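Local coordinates for m3DLH protein (Halieaceae bacterium, PDB 7JKA) that probably hydrolyses ester or lactone bonds, as a member of the dienelactone hydrolase family within the alpha/beta-hydrolase superfamily, at residues N55-A58 against R59-R63. Residues are numbered along the deposited sequence; the frame is centred on the assembly and turned at random.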
loop_
_atom_site.group_PDB
_atom_site.type_symbol
_atom_site.label_atom_id
_atom_site.label_comp_id
_atom_site.label_asym_id
_atom_site.label_seq_id
_atom_site.Cartn_x
_atom_site.Cartn_y
_atom_site.Cartn_z
ATOM N N ASN A 55 -6.068 -10.493 1.043
ATOM C CA ASN A 55 -7.458 -10.896 1.213
ATOM C C ASN A 55 -8.318 -10.342 0.079
ATOM O O ASN A 55 -7.811 -9.678 -0.833
ATOM C CB ASN A 55 -7.970 -10.442 2.583
ATOM C CG ASN A 55 -7.790 -8.948 2.823
ATOM O OD1 ASN A 55 -7.490 -8.173 1.902
ATOM N ND2 ASN A 55 -7.991 -8.537 4.078
ATOM N N ASP A 56 -9.633 -10.561 0.173
ATOM C CA ASP A 56 -10.533 -10.162 -0.908
ATOM C C ASP A 56 -10.551 -8.660 -1.094
ATOM O O ASP A 56 -10.675 -8.178 -2.221
ATOM C CB ASP A 56 -11.942 -10.668 -0.642
ATOM C CG ASP A 56 -12.097 -12.137 -0.982
ATOM O OD1 ASP A 56 -11.163 -12.690 -1.611
ATOM O OD2 ASP A 56 -13.135 -12.731 -0.625
ATOM N N HIS A 57 -10.413 -7.909 -0.000
ATOM C CA HIS A 57 -10.363 -6.454 -0.085
ATOM C C HIS A 57 -9.214 -6.004 -0.979
ATOM O O HIS A 57 -9.396 -5.178 -1.879
ATOM C CB HIS A 57 -10.244 -5.882 1.331
ATOM C CG HIS A 57 -10.041 -4.406 1.384
ATOM N ND1 HIS A 57 -8.796 -3.829 1.289
ATOM C CD2 HIS A 57 -10.919 -3.391 1.552
ATOM C CE1 HIS A 57 -8.916 -2.514 1.383
ATOM N NE2 HIS A 57 -10.193 -2.223 1.543
ATOM N N ALA A 58 -8.024 -6.577 -0.787
ATOM C CA ALA A 58 -6.881 -6.166 -1.601
ATOM C C ALA A 58 -7.027 -6.622 -3.046
ATOM O O ALA A 58 -6.638 -5.897 -3.976
ATOM C CB ALA A 58 -5.597 -6.725 -1.003
ATOM N N ARG A 59 -7.541 -7.834 -3.251
ATOM C CA ARG A 59 -7.776 -8.305 -4.613
ATOM C C ARG A 59 -8.724 -7.379 -5.357
ATOM O O ARG A 59 -8.524 -7.088 -6.546
ATOM C CB ARG A 59 -8.342 -9.726 -4.591
ATOM C CG ARG A 59 -7.427 -10.790 -3.985
ATOM C CD ARG A 59 -8.126 -12.156 -4.043
ATOM N NE ARG A 59 -7.242 -13.198 -3.553
ATOM C CZ ARG A 59 -7.318 -13.748 -2.346
ATOM N NH1 ARG A 59 -8.276 -13.391 -1.495
ATOM N NH2 ARG A 59 -6.438 -14.677 -2.001
ATOM N N GLU A 60 -9.781 -6.927 -4.681
ATOM C CA GLU A 60 -10.736 -6.035 -5.322
ATOM C C GLU A 60 -10.083 -4.700 -5.672
ATOM O O GLU A 60 -10.358 -4.136 -6.732
ATOM C CB GLU A 60 -11.950 -5.842 -4.415
ATOM C CG GLU A 60 -12.904 -4.759 -4.874
ATOM C CD GLU A 60 -13.593 -5.054 -6.190
ATOM O OE1 GLU A 60 -13.511 -6.200 -6.692
ATOM O OE2 GLU A 60 -14.238 -4.113 -6.717
ATOM N N ARG A 61 -9.186 -4.189 -4.823
ATOM C CA ARG A 61 -8.530 -2.934 -5.180
ATOM C C ARG A 61 -7.592 -3.125 -6.372
ATOM O O ARG A 61 -7.500 -2.259 -7.246
ATOM C CB ARG A 61 -7.790 -2.360 -3.973
ATOM C CG ARG A 61 -8.682 -2.171 -2.755
ATOM C CD ARG A 61 -9.859 -1.299 -3.123
ATOM N NE ARG A 61 -10.828 -0.984 -2.056
ATOM C CZ ARG A 61 -11.725 -1.842 -1.564
ATOM N NH1 ARG A 61 -11.729 -3.115 -1.958
ATOM N NH2 ARG A 61 -12.619 -1.436 -0.665
ATOM N N ALA A 62 -6.897 -4.263 -6.438
ATOM C CA ALA A 62 -6.069 -4.544 -7.614
ATOM C C ALA A 62 -6.945 -4.650 -8.855
ATOM O O ALA A 62 -6.589 -4.149 -9.926
ATOM C CB ALA A 62 -5.276 -5.836 -7.397
ATOM N N ARG A 63 -8.096 -5.303 -8.729
ATOM C CA ARG A 63 -9.021 -5.366 -9.855
ATOM C C ARG A 63 -9.437 -3.971 -10.305
ATOM O O ARG A 63 -9.444 -3.679 -11.502
ATOM C CB ARG A 63 -10.242 -6.195 -9.478
ATOM C CG ARG A 63 -11.096 -6.622 -10.648
ATOM C CD ARG A 63 -12.434 -7.148 -10.156
ATOM N NE ARG A 63 -13.186 -6.052 -9.551
ATOM C CZ ARG A 63 -13.822 -5.106 -10.235
ATOM N NH1 ARG A 63 -13.834 -5.132 -11.565
ATOM N NH2 ARG A 63 -14.461 -4.141 -9.587
#
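N55 meets R59 where the helix 56-67 begins: R59 N donates to N55 O over 3.1 Å, closing the first helical turn. N55 is also the N-cap residue, its side-chain OD1 accepting from A58 N at 3.2 Å; a short side chain with a carbonyl suits this place, because the backbone N-H groups of a first turn lack helical acceptors. D56, one position on, has its CG anti to its own carbonyl carbon, which leaves the carboxylate beside the start of the helix, where a negative charge is likely to be welcome. There D56 OD1 receives R59 NH1 at 3.0 Å on its anti side, well out of the carboxylate plane, a bent salt bridge (N-H...O 131°) with the two flat groups turned 66° apart. R59 gets there by an extended chain running back past N55, its CG 3.4 Å from N55 O. A leucine in its place would probably leave the D56 carboxylate without this positive mate and freer to turn. H57 points its ring along the helix to R61, whose chain bends at chi2 and brings NH1 over the rim of one face of the imidazole, the planes tilted 35° apart; H57 NE2 and R61 NH2 are 3.4 Å apart without a hydrogen bond between them. The polar ends of this buried pair are satisfied elsewhere: H57 NE2 bonds with T216 OG1, and R61 NH2 forms a salt bridge with E235. A58, small enough to lie against P49, gives its O to A62 N at 3.0 Å. Beyond it R63 grips E60 side-on, R63 NE donating to E60 OE1 and R63 NH2 to E60 OE2, which also pairs with R64. The helix links parallel strands 42-48 and 71-74 in a beta-alpha-beta crossover; A62 and R63 touch H33 of strand 27-35, while H57 meets F131 edge-to-face, near a probable nucleophile elbow at C132.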